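Local coordinates for protein Two-component sensor histidine kinase (Nostoc sp., PDB 6OZB) that binds the linear tetrapyrrole phycoerythrobilin in a GAF domain and probably serves as a cyanobacterial phytochrome photoreceptor feeding a two-component histidine kinase signalling pathway, at residues C[47-52]-C[166-171]; C[112-117]-C[131-136]; C[148-153]-C[172-177]. The protein carries 1 engineered substitution. One frame throughout, in Å; residues are numbered along the deposited sequence.

Contact 1 of 3, residues C[47-52]-C[166-171]; sequences LGTDRV and LVSHHS. With PEB (phycoerythrobilin), chain F.
His169 and Arg51 meet as neighbours on one face of an antiparallel sheet, their side chains lying side by side and pointing the same way. Arg51 NH2 donates to His169 ND1 over 3.0 Å; ND1 lies close to the guanidinium plane, while NH2 stands somewhat tilted from the plane of the imidazole, and a weak bond from NE joins the same acceptor. The bend in the arginine chain at chi3 (68°) brings NE round toward ND1. ND1 thus accepts, which leaves NE2 as the donor, and NE2 reaches the carbonyl oxygen OD of phycoerythrobilin at 2.7 Å in a bond whose poor angle marks it as weak. Chromophore carbonyl, histidine and arginine are thus joined in a chain of hydrogen bonds, and Arg51 NH1 is held in turn by the carbonyl of Pro76.

Behind this shell lies the backbone pairing. His169 N donates almost straight to Arg51 O over 2.7 Å, while Arg51 N returns a bond to His169 O. Asp50 and Arg51 both face His169, a classic beta bulge. Asp50 lies across the His170 ring, OD2 over one face, and that oxygen accepts twice from Ser171, from N at 2.9 Å and from OG at 2.7 Å. On the face that carries Val52 and Ser168, Ser168 OG shares a 3.0 Å hydrogen bond with OG1 of Thr49, in the loop before the strand, and Val52 CG1 packs on Leu166 CD1 at 3.9 Å.

Gly48, with positive phi, follows helix 32-47 and turns the chain into strand 51-57. That strand runs between 63-70 and 161-170 in the sheet; strand 150-158 flanks 161-170 on its other side, and helix 178-201 packs on Leu47 and Leu166.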
loop_
_atom_site.group_PDB
_atom_site.type_symbol
_atom_site.label_atom_id
_atom_site.label_comp_id
_atom_site.label_asym_id
_atom_site.label_seq_id
_atom_site.Cartn_x
_atom_site.Cartn_y
_atom_site.Cartn_z
ATOM N N LEU C 47 24.350 6.332 -0.022
ATOM C CA LEU C 47 22.912 6.563 0.003
ATOM C C LEU C 47 22.548 8.023 -0.199
ATOM O O LEU C 47 21.468 8.335 -0.692
ATOM C CB LEU C 47 22.335 6.075 1.325
ATOM C CG LEU C 47 22.560 4.631 1.712
ATOM C CD1 LEU C 47 22.062 4.436 3.104
ATOM C CD2 LEU C 47 21.836 3.711 0.756
ATOM N N GLY C 48 23.464 8.914 0.177
ATOM C CA GLY C 48 23.292 10.336 -0.058
ATOM C C GLY C 48 22.364 11.053 0.911
ATOM O O GLY C 48 21.970 12.200 0.689
ATOM N N THR C 49 22.039 10.391 2.002
ATOM C CA THR C 49 21.094 10.921 2.967
ATOM C C THR C 49 21.793 11.764 4.029
ATOM O O THR C 49 23.023 11.693 4.181
ATOM C CB THR C 49 20.363 9.782 3.627
ATOM O OG1 THR C 49 21.340 8.844 4.069
ATOM C CG2 THR C 49 19.418 9.123 2.638
ATOM N N ASP C 50 21.015 12.525 4.795
ATOM C CA ASP C 50 21.591 13.502 5.716
ATOM C C ASP C 50 22.276 12.885 6.923
ATOM O O ASP C 50 23.186 13.487 7.450
ATOM C CB ASP C 50 20.531 14.464 6.231
ATOM C CG ASP C 50 19.965 15.389 5.157
ATOM O OD1 ASP C 50 20.702 15.804 4.227
ATOM O OD2 ASP C 50 18.751 15.719 5.281
ATOM N N ARG C 51 21.804 11.720 7.382
ATOM C CA ARG C 51 22.327 11.108 8.614
ATOM C C ARG C 51 22.176 9.601 8.528
ATOM O O ARG C 51 21.070 9.102 8.328
ATOM C CB ARG C 51 21.596 11.670 9.851
ATOM C CG ARG C 51 22.001 11.055 11.217
ATOM C CD ARG C 51 21.457 11.854 12.414
ATOM N NE ARG C 51 19.999 11.766 12.525
ATOM C CZ ARG C 51 19.239 12.578 13.249
ATOM N NH1 ARG C 51 19.770 13.575 13.949
ATOM N NH2 ARG C 51 17.924 12.407 13.252
ATOM N N VAL C 52 23.303 8.888 8.634
ATOM C CA VAL C 52 23.314 7.426 8.694
ATOM C C VAL C 52 23.948 7.049 10.017
ATOM O O VAL C 52 24.944 7.640 10.414
ATOM C CB VAL C 52 24.074 6.805 7.525
ATOM C CG1 VAL C 52 24.247 5.303 7.688
ATOM C CG2 VAL C 52 23.327 7.104 6.236
ATOM N N LEU C 166 21.031 -0.662 10.974
ATOM C CA LEU C 166 21.543 0.379 10.088
ATOM C C LEU C 166 20.388 1.339 9.813
ATOM O O LEU C 166 19.324 0.918 9.327
ATOM C CB LEU C 166 22.075 -0.204 8.794
ATOM C CG LEU C 166 22.560 0.757 7.723
ATOM C CD1 LEU C 166 23.777 1.508 8.244
ATOM C CD2 LEU C 166 22.886 -0.008 6.456
ATOM N N VAL C 167 20.576 2.599 10.188
ATOM C CA VAL C 167 19.515 3.608 10.137
ATOM C C VAL C 167 19.892 4.773 9.222
ATOM O O VAL C 167 20.948 5.374 9.385
ATOM C CB VAL C 167 19.200 4.178 11.511
ATOM C CG1 VAL C 167 17.991 5.116 11.461
ATOM C CG2 VAL C 167 18.901 3.086 12.491
ATOM N N SER C 168 19.017 5.104 8.279
ATOM C CA SER C 168 19.248 6.194 7.344
ATOM C C SER C 168 18.118 7.213 7.467
ATOM O O SER C 168 16.973 6.875 7.200
ATOM C CB SER C 168 19.319 5.635 5.925
ATOM O OG SER C 168 19.491 6.654 4.939
ATOM N N HIS C 169 18.451 8.428 7.902
ATOM C CA HIS C 169 17.491 9.525 8.083
ATOM C C HIS C 169 17.725 10.624 7.054
ATOM O O HIS C 169 18.873 10.942 6.727
ATOM C CB HIS C 169 17.624 10.191 9.440
ATOM C CG HIS C 169 17.113 9.382 10.594
ATOM N ND1 HIS C 169 17.348 9.744 11.908
ATOM C CD2 HIS C 169 16.364 8.259 10.640
ATOM C CE1 HIS C 169 16.758 8.877 12.714
ATOM N NE2 HIS C 169 16.150 7.971 11.969
ATOM N N HIS C 170 16.638 11.235 6.581
ATOM C CA HIS C 170 16.731 12.372 5.674
ATOM C C HIS C 170 15.711 13.423 6.015
ATOM O O HIS C 170 14.575 13.099 6.393
ATOM C CB HIS C 170 16.560 11.910 4.242
ATOM C CG HIS C 170 17.141 12.840 3.243
ATOM N ND1 HIS C 170 18.479 13.168 3.227
ATOM C CD2 HIS C 170 16.568 13.524 2.229
ATOM C CE1 HIS C 170 18.708 14.005 2.229
ATOM N NE2 HIS C 170 17.571 14.226 1.601
ATOM N N SER C 171 16.127 14.687 5.903
ATOM C CA SER C 171 15.295 15.843 6.278
ATOM C C SER C 171 14.263 16.223 5.214
ATOM O O SER C 171 13.412 17.102 5.432
ATOM C CB SER C 171 16.180 17.067 6.546
ATOM O OG SER C 171 16.749 17.561 5.342
HETATM C CHC PEB F . 13.236 3.681 16.830
HETATM N NC PEB F . 10.894 2.865 16.337
HETATM C C1C PEB F . 10.249 1.985 15.523
HETATM C C2C PEB F . 11.155 1.361 14.702
HETATM C C3C PEB F . 12.406 1.852 15.009
HETATM C C4C PEB F . 12.227 2.797 16.044
HETATM C CMC PEB F . 13.652 1.351 14.302
HETATM C CAC PEB F . 10.743 0.291 13.636
HETATM C CBC PEB F . 10.099 0.949 12.427
HETATM C CGC PEB F . 11.188 1.520 11.555
HETATM O O1C PEB F . 12.079 0.739 11.115
HETATM O O2C PEB F . 11.206 2.751 11.256
HETATM N ND PEB F . 14.460 4.543 14.916
HETATM C C1D PEB F . 14.542 3.738 16.204
HETATM C C2D PEB F . 15.439 4.531 17.030
HETATM C C3D PEB F . 15.842 5.681 16.385
HETATM C C4D PEB F . 15.307 5.758 15.076
HETATM C CMD PEB F . 15.780 4.160 18.498
HETATM C CAD PEB F . 16.680 6.785 17.055
HETATM C CBD PEB F . 17.698 7.361 16.344
HETATM O OD PEB F . 15.486 6.619 14.227
HETATM N NA PEB F . 7.999 5.038 19.845
HETATM C C1A PEB F . 8.372 5.964 20.858
HETATM C C2A PEB F . 7.317 5.980 21.933
HETATM C C3A PEB F . 6.254 4.969 21.534
HETATM C C4A PEB F . 6.746 4.400 20.189
HETATM C CMA PEB F . 7.909 5.708 23.352
HETATM C CBA PEB F . 4.222 6.118 22.613
HETATM O OA PEB F . 9.405 6.614 20.841
HETATM C CHA PEB F . 6.007 3.522 19.452
HETATM C CAA PEB F . 4.816 5.464 21.351
HETATM N NB PEB F . 7.870 2.854 17.605
HETATM C C1B PEB F . 6.509 2.890 18.158
HETATM C C2B PEB F . 5.591 2.180 17.300
HETATM C C3B PEB F . 6.352 1.695 16.188
HETATM C C4B PEB F . 7.796 2.092 16.348
HETATM C CHB PEB F . 8.744 1.728 15.425
HETATM C CMB PEB F . 4.128 2.003 17.557
HETATM C CAB PEB F . 5.812 0.898 15.019
HETATM C CBB PEB F . 5.551 1.840 13.864
HETATM C CGB PEB F . 4.856 0.985 12.803
HETATM O O1B PEB F . 5.515 0.042 12.273
HETATM O O2B PEB F . 3.657 1.202 12.503
#

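Contact 2 of 3, residues C[112-117]-C[131-136]; sequences IGQSPV and CYRPVD. With PEB (phycoerythrobilin), chain F.
The edge of the GAF sheet, where strand 111-115 pairs antiparallel with the outermost strand 131-134, forms the part of the bilin pocket that receives a propionate. Arg133 carries the contact: NH2 donates to O1B of phycoerythrobilin at 2.7 Å and NH1 to O2B at 2.9 Å, a two-pronged grip on one carboxylate, which also takes the backbone N of Asp136 on O2B. Ile112 CG2 sits 3.5 Å above the centre of the guanidinium, lying on one face, and touches Val135 CB beside it. Arg133 NH2 also gives a bond to Gln114 OE1 at 3.1 Å, approaching from well above the amide plane, and a water bridges that oxygen to Arg133 NE; Gln114 NE2 is held by Ser103. Gly113 CA makes a CH-pi contact with the Tyr132 ring, 3.6 Å from its centroid and over the face; a CB at Gly113 would probably collide with that ring. Pro134 and Arg133 also pack on Tyr132 of a neighbouring subunit. With every guanidinium nitrogen engaged and a face packed on aliphatic carbon, the arginine has little freedom to rotate, and its charge would probably balance that of the propionate and favour the ionised form.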
loop_
_atom_site.group_PDB
_atom_site.type_symbol
_atom_site.label_atom_id
_atom_site.label_comp_id
_atom_site.label_asym_id
_atom_site.label_seq_id
_atom_site.Cartn_x
_atom_site.Cartn_y
_atom_site.Cartn_z
ATOM N N ILE C 112 4.338 3.301 6.045
ATOM C CA ILE C 112 5.599 2.575 6.259
ATOM C C ILE C 112 5.578 1.384 5.317
ATOM O O ILE C 112 4.556 0.712 5.184
ATOM C CB ILE C 112 5.770 2.109 7.720
ATOM C CG1 ILE C 112 7.065 1.293 7.863
ATOM C CG2 ILE C 112 4.583 1.262 8.171
ATOM C CD1 ILE C 112 7.424 0.945 9.349
ATOM N N GLY C 113 6.689 1.159 4.629
ATOM C CA GLY C 113 6.810 0.070 3.697
ATOM C C GLY C 113 7.744 -0.958 4.274
ATOM O O GLY C 113 8.843 -0.614 4.710
ATOM N N GLN C 114 7.340 -2.220 4.231
ATOM C CA GLN C 114 8.121 -3.257 4.873
ATOM C C GLN C 114 8.344 -4.404 3.937
ATOM O O GLN C 114 7.457 -4.817 3.169
ATOM C CB GLN C 114 7.437 -3.695 6.165
ATOM C CG GLN C 114 7.555 -2.584 7.227
ATOM C CD GLN C 114 7.075 -2.984 8.599
ATOM O OE1 GLN C 114 6.006 -3.581 8.764
ATOM N NE2 GLN C 114 7.889 -2.676 9.611
ATOM N N SER C 115 9.571 -4.898 3.981
ATOM C CA SER C 115 10.005 -5.959 3.088
ATOM C C SER C 115 10.768 -6.968 3.916
ATOM O O SER C 115 11.813 -6.636 4.456
ATOM C CB SER C 115 10.883 -5.402 1.964
ATOM O OG SER C 115 11.420 -6.433 1.184
ATOM N N PRO C 116 10.216 -8.175 4.087
ATOM C CA PRO C 116 10.968 -9.231 4.753
ATOM C C PRO C 116 12.041 -9.762 3.836
ATOM O O PRO C 116 11.909 -9.632 2.612
ATOM C CB PRO C 116 9.916 -10.323 5.006
ATOM C CG PRO C 116 8.604 -9.686 4.749
ATOM C CD PRO C 116 8.858 -8.629 3.752
ATOM N N VAL C 117 13.080 -10.349 4.417
ATOM C CA VAL C 117 14.061 -11.102 3.652
ATOM C C VAL C 117 13.522 -12.524 3.564
ATOM O O VAL C 117 13.601 -13.185 2.526
ATOM C CB VAL C 117 15.438 -11.087 4.307
ATOM C CG1 VAL C 117 16.413 -11.931 3.499
ATOM C CG2 VAL C 117 15.939 -9.669 4.409
ATOM N N CYS C 131 5.632 -3.600 0.735
ATOM C CA CYS C 131 4.195 -3.407 0.962
ATOM C C CYS C 131 3.970 -2.244 1.944
ATOM O O CYS C 131 4.536 -2.245 3.049
ATOM C CB CYS C 131 3.573 -4.702 1.492
ATOM S SG CYS C 131 1.787 -4.645 1.820
ATOM N N TYR C 132 3.169 -1.252 1.551
ATOM C CA TYR C 132 2.971 -0.071 2.388
ATOM C C TYR C 132 1.641 -0.107 3.171
ATOM O O TYR C 132 0.604 -0.488 2.655
ATOM C CB TYR C 132 3.031 1.224 1.544
ATOM C CG TYR C 132 4.446 1.588 1.114
ATOM C CD1 TYR C 132 5.016 1.019 -0.024
ATOM C CD2 TYR C 132 5.206 2.454 1.849
ATOM C CE1 TYR C 132 6.305 1.317 -0.393
ATOM C CE2 TYR C 132 6.504 2.757 1.483
ATOM C CZ TYR C 132 7.043 2.183 0.359
ATOM O OH TYR C 132 8.345 2.491 -0.004
ATOM N N ARG C 133 1.714 0.349 4.421
ATOM C CA ARG C 133 0.564 0.404 5.320
ATOM C C ARG C 133 0.675 1.664 6.167
ATOM O O ARG C 133 1.736 2.260 6.227
ATOM C CB ARG C 133 0.520 -0.832 6.222
ATOM C CG ARG C 133 1.750 -0.966 7.126
ATOM C CD ARG C 133 1.579 -2.060 8.185
ATOM N NE ARG C 133 2.823 -2.255 8.949
ATOM C CZ ARG C 133 3.229 -1.498 9.977
ATOM N NH1 ARG C 133 2.504 -0.468 10.388
ATOM N NH2 ARG C 133 4.377 -1.773 10.604
ATOM N N PRO C 134 -0.406 2.055 6.850
ATOM C CA PRO C 134 -0.285 3.236 7.720
ATOM C C PRO C 134 0.690 2.972 8.864
ATOM O O PRO C 134 0.680 1.891 9.453
ATOM C CB PRO C 134 -1.720 3.440 8.242
ATOM C CG PRO C 134 -2.586 2.765 7.217
ATOM C CD PRO C 134 -1.785 1.556 6.798
ATOM N N VAL C 135 1.545 3.944 9.143
ATOM C CA VAL C 135 2.514 3.823 10.229
ATOM C C VAL C 135 1.897 4.411 11.499
ATOM O O VAL C 135 1.092 5.319 11.420
ATOM C CB VAL C 135 3.832 4.505 9.879
ATOM C CG1 VAL C 135 3.688 6.031 9.848
ATOM C CG2 VAL C 135 4.959 4.101 10.855
ATOM N N ASP C 136 2.235 3.845 12.658
ATOM C CA ASP C 136 1.724 4.328 13.944
ATOM C C ASP C 136 2.058 5.800 14.148
ATOM O O ASP C 136 3.193 6.225 13.876
ATOM C CB ASP C 136 2.316 3.514 15.092
ATOM C CG ASP C 136 1.531 3.673 16.380
ATOM O OD1 ASP C 136 1.625 4.755 16.994
ATOM O OD2 ASP C 136 0.853 2.707 16.803
HETATM C CHC PEB F . 13.236 3.681 16.830
HETATM N NC PEB F . 10.894 2.865 16.337
HETATM C C1C PEB F . 10.249 1.985 15.523
HETATM C C2C PEB F . 11.155 1.361 14.702
HETATM C C3C PEB F . 12.406 1.852 15.009
HETATM C C4C PEB F . 12.227 2.797 16.044
HETATM C CMC PEB F . 13.652 1.351 14.302
HETATM C CAC PEB F . 10.743 0.291 13.636
HETATM C CBC PEB F . 10.099 0.949 12.427
HETATM C CGC PEB F . 11.188 1.520 11.555
HETATM O O1C PEB F . 12.079 0.739 11.115
HETATM O O2C PEB F . 11.206 2.751 11.256
HETATM N ND PEB F . 14.460 4.543 14.916
HETATM C C1D PEB F . 14.542 3.738 16.204
HETATM C C2D PEB F . 15.439 4.531 17.030
HETATM C C3D PEB F . 15.842 5.681 16.385
HETATM C C4D PEB F . 15.307 5.758 15.076
HETATM C CMD PEB F . 15.780 4.160 18.498
HETATM C CAD PEB F . 16.680 6.785 17.055
HETATM C CBD PEB F . 17.698 7.361 16.344
HETATM O OD PEB F . 15.486 6.619 14.227
HETATM N NA PEB F . 7.999 5.038 19.845
HETATM C C1A PEB F . 8.372 5.964 20.858
HETATM C C2A PEB F . 7.317 5.980 21.933
HETATM C C3A PEB F . 6.254 4.969 21.534
HETATM C C4A PEB F . 6.746 4.400 20.189
HETATM C CMA PEB F . 7.909 5.708 23.352
HETATM C CBA PEB F . 4.222 6.118 22.613
HETATM O OA PEB F . 9.405 6.614 20.841
HETATM C CHA PEB F . 6.007 3.522 19.452
HETATM C CAA PEB F . 4.816 5.464 21.351
HETATM N NB PEB F . 7.870 2.854 17.605
HETATM C C1B PEB F . 6.509 2.890 18.158
HETATM C C2B PEB F . 5.591 2.180 17.300
HETATM C C3B PEB F . 6.352 1.695 16.188
HETATM C C4B PEB F . 7.796 2.092 16.348
HETATM C CHB PEB F . 8.744 1.728 15.425
HETATM C CMB PEB F . 4.128 2.003 17.557
HETATM C CAB PEB F . 5.812 0.898 15.019
HETATM C CBB PEB F . 5.551 1.840 13.864
HETATM C CGB PEB F . 4.856 0.985 12.803
HETATM O O1B PEB F . 5.515 0.042 12.273
HETATM O O2B PEB F . 3.657 1.202 12.503
HETATM O O HOH W 1 3.845 -4.689 7.459
#

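Contact 3 of 3, residues C[148-153]-C[172-177]. With PEB (phycoerythrobilin), chain F.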
loop_
_atom_site.group_PDB
_atom_site.type_symbol
_atom_site.label_atom_id
_atom_site.label_comp_id
_atom_site.label_asym_id
_atom_site.label_seq_id
_atom_site.Cartn_x
_atom_site.Cartn_y
_atom_site.Cartn_z
ATOM N N VAL C 148 13.013 14.631 10.745
ATOM C CA VAL C 148 13.215 13.564 9.750
ATOM C C VAL C 148 11.915 13.355 8.949
ATOM O O VAL C 148 10.864 13.159 9.538
ATOM C CB VAL C 148 13.607 12.277 10.422
ATOM C CG1 VAL C 148 13.655 11.136 9.434
ATOM C CG2 VAL C 148 14.955 12.444 11.111
ATOM N N LYS C 149 12.008 13.390 7.621
ATOM C CA LYS C 149 10.878 13.112 6.731
ATOM C C LYS C 149 10.946 11.735 6.082
ATOM O O LYS C 149 9.926 11.212 5.600
ATOM C CB LYS C 149 10.806 14.199 5.642
ATOM C CG LYS C 149 10.300 15.531 6.214
ATOM C CD LYS C 149 10.117 16.604 5.174
ATOM C CE LYS C 149 9.679 17.905 5.828
ATOM N NZ LYS C 149 9.573 18.981 4.811
ATOM N N SER C 150 12.136 11.130 6.096
ATOM C CA SER C 150 12.361 9.810 5.529
ATOM C C SER C 150 13.263 9.011 6.427
ATOM O O SER C 150 14.373 9.471 6.733
ATOM C CB SER C 150 13.033 9.928 4.149
ATOM O OG SER C 150 13.536 8.683 3.681
ATOM N N SER C 151 12.837 7.799 6.776
ATOM C CA SER C 151 13.661 6.895 7.572
ATOM C C SER C 151 13.729 5.541 6.877
ATOM O O SER C 151 12.718 5.057 6.367
ATOM C CB SER C 151 13.083 6.743 8.965
ATOM O OG SER C 151 13.801 5.793 9.715
ATOM N N VAL C 152 14.914 4.934 6.848
ATOM C CA VAL C 152 15.073 3.581 6.307
ATOM C C VAL C 152 15.915 2.797 7.289
ATOM O O VAL C 152 16.995 3.265 7.684
ATOM C CB VAL C 152 15.750 3.560 4.923
ATOM C CG1 VAL C 152 15.813 2.124 4.373
ATOM C CG2 VAL C 152 15.014 4.430 3.937
ATOM N N VAL C 153 15.414 1.631 7.699
ATOM C CA VAL C 153 16.088 0.801 8.706
ATOM C C VAL C 153 16.243 -0.633 8.225
ATOM O O VAL C 153 15.309 -1.225 7.722
ATOM C CB VAL C 153 15.300 0.811 10.013
ATOM C CG1 VAL C 153 15.888 -0.139 11.036
ATOM C CG2 VAL C 153 15.271 2.239 10.581
ATOM N N GLU C 172 14.330 15.550 4.072
ATOM C CA GLU C 172 13.436 15.828 2.973
ATOM C C GLU C 172 12.768 14.575 2.467
ATOM O O GLU C 172 13.292 13.465 2.607
ATOM C CB GLU C 172 14.218 16.497 1.849
ATOM C CG GLU C 172 14.752 17.861 2.290
ATOM C CD GLU C 172 15.487 18.617 1.208
ATOM O OE1 GLU C 172 15.610 18.099 0.078
ATOM O OE2 GLU C 172 15.954 19.737 1.504
ATOM N N ASN C 173 11.608 14.780 1.863
ATOM C CA ASN C 173 10.840 13.678 1.289
ATOM C C ASN C 173 11.663 12.931 0.251
ATOM O O ASN C 173 12.388 13.523 -0.551
ATOM C CB ASN C 173 9.540 14.188 0.638
ATOM C CG ASN C 173 8.682 15.017 1.585
ATOM O OD1 ASN C 173 8.294 16.147 1.269
ATOM N ND2 ASN C 173 8.372 14.456 2.743
ATOM N N ARG C 174 11.583 11.610 0.262
ATOM C CA ARG C 174 12.165 10.899 -0.861
ATOM C C ARG C 174 11.504 9.561 -1.053
ATOM O O ARG C 174 10.771 9.102 -0.186
ATOM C CB ARG C 174 13.665 10.740 -0.694
ATOM C CG ARG C 174 14.088 10.063 0.547
ATOM C CD ARG C 174 15.614 10.061 0.597
ATOM N NE ARG C 174 16.141 8.975 1.387
ATOM C CZ ARG C 174 16.654 7.857 0.882
ATOM N NH1 ARG C 174 16.709 7.665 -0.433
ATOM N NH2 ARG C 174 17.113 6.930 1.707
ATOM N N THR C 175 11.702 9.004 -2.240
ATOM C CA THR C 175 11.234 7.654 -2.559
ATOM C C THR C 175 12.382 6.693 -2.368
ATOM O O THR C 175 13.533 7.053 -2.578
ATOM C CB THR C 175 10.720 7.538 -3.990
ATOM O OG1 THR C 175 11.778 7.877 -4.878
ATOM C CG2 THR C 175 9.530 8.458 -4.217
ATOM N N VAL C 176 12.072 5.460 -1.992
ATOM C CA VAL C 176 13.099 4.468 -1.785
ATOM C C VAL C 176 12.787 3.258 -2.627
ATOM O O VAL C 176 11.690 2.706 -2.566
ATOM C CB VAL C 176 13.218 4.081 -0.275
ATOM C CG1 VAL C 176 14.274 2.997 -0.074
ATOM C CG2 VAL C 176 13.515 5.289 0.562
ATOM N N SER C 177 13.771 2.871 -3.428
ATOM C CA SER C 177 13.651 1.767 -4.362
ATOM C C SER C 177 14.109 0.449 -3.768
ATOM O O SER C 177 14.837 0.409 -2.775
ATOM C CB SER C 177 14.496 2.032 -5.601
ATOM O OG SER C 177 15.882 1.903 -5.274
HETATM C CHC PEB F . 13.236 3.681 16.830
HETATM N NC PEB F . 10.894 2.865 16.337
HETATM C C1C PEB F . 10.249 1.985 15.523
HETATM C C2C PEB F . 11.155 1.361 14.702
HETATM C C3C PEB F . 12.406 1.852 15.009
HETATM C C4C PEB F . 12.227 2.797 16.044
HETATM C CMC PEB F . 13.652 1.351 14.302
HETATM C CAC PEB F . 10.743 0.291 13.636
HETATM C CBC PEB F . 10.099 0.949 12.427
HETATM C CGC PEB F . 11.188 1.520 11.555
HETATM O O1C PEB F . 12.079 0.739 11.115
HETATM O O2C PEB F . 11.206 2.751 11.256
HETATM N ND PEB F . 14.460 4.543 14.916
HETATM C C1D PEB F . 14.542 3.738 16.204
HETATM C C2D PEB F . 15.439 4.531 17.030
HETATM C C3D PEB F . 15.842 5.681 16.385
HETATM C C4D PEB F . 15.307 5.758 15.076
HETATM C CMD PEB F . 15.780 4.160 18.498
HETATM C CAD PEB F . 16.680 6.785 17.055
HETATM C CBD PEB F . 17.698 7.361 16.344
HETATM O OD PEB F . 15.486 6.619 14.227
HETATM N NA PEB F . 7.999 5.038 19.845
HETATM C C1A PEB F . 8.372 5.964 20.858
HETATM C C2A PEB F . 7.317 5.980 21.933
HETATM C C3A PEB F . 6.254 4.969 21.534
HETATM C C4A PEB F . 6.746 4.400 20.189
HETATM C CMA PEB F . 7.909 5.708 23.352
HETATM C CBA PEB F . 4.222 6.118 22.613
HETATM O OA PEB F . 9.405 6.614 20.841
HETATM C CHA PEB F . 6.007 3.522 19.452
HETATM C CAA PEB F . 4.816 5.464 21.351
HETATM N NB PEB F . 7.870 2.854 17.605
HETATM C C1B PEB F . 6.509 2.890 18.158
HETATM C C2B PEB F . 5.591 2.180 17.300
HETATM C C3B PEB F . 6.352 1.695 16.188
HETATM C C4B PEB F . 7.796 2.092 16.348
HETATM C CHB PEB F . 8.744 1.728 15.425
HETATM C CMB PEB F . 4.128 2.003 17.557
HETATM C CAB PEB F . 5.812 0.898 15.019
HETATM C CBB PEB F . 5.551 1.840 13.864
HETATM C CGB PEB F . 4.856 0.985 12.803
HETATM O O1B PEB F . 5.515 0.042 12.273
HETATM O O2B PEB F . 3.657 1.202 12.503
HETATM O O HOH W 2 16.194 7.950 4.480
#
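Ser150 lays its OG against the aliphatic stem of Arg174, 3.5 Å from CG, at the start of strand 150-158 in the GAF sheet. The loop 172-177, which leads from strand 161-170 to helix 178-201, runs past the strand here, and the two touch mainly through side chains. Lys149 and Ser150 both face His170, a classic beta bulge where the strand begins.

The first torsion of Arg174 (57°) sets CG between the backbone N and the carbonyl carbon, and from there the chain runs extended to NE. NH2 comes to 4.0 Å from Val152 CG2, the two side chains crossing at about a right angle, and also forms a salt bridge with Glu180 at the start of helix 178-201. Val176 CG2 lies over one face of the same guanidinium, toward its rim, and meets Val152 CG2 at 3.8 Å. An alanine in place of Arg174 would probably leave Glu180 without its charged mate and open a gap beside Ser150 and Val152.

At the start of both segments, the extended Lys149 chain crosses Asn173 obliquely in the conformer given. Val153, on the same strand as Ser150, brings CB to 3.4 Å from O1C of phycoerythrobilin. A water in the guanidinium plane bridges the polar ends, 2.9 Å from Ser150 OG and accepting from Arg174 NH2 at 3.1 Å.

From the N terminus, the chain leaves helix 32-47 and enters strand 51-57, opening contact 1, which closes only when strand 161-170 returns to lie beside it. Within that long loop, contact 2 opens and closes over a short connection, joining 112-117 to the edge strand at 131-136. Contact 3 begins afterwards, at 148-153, and finishes at 172-177, beyond the end of contact 1, so the two cross while contact 2 stands in series with contact 3. Strands 150-158 and 161-170 are sheet neighbours and bring contacts 1 and 3 into direct touch; contact 2 lies about 18 Å from contact 1, centre to centre. All three reach phycoerythrobilin.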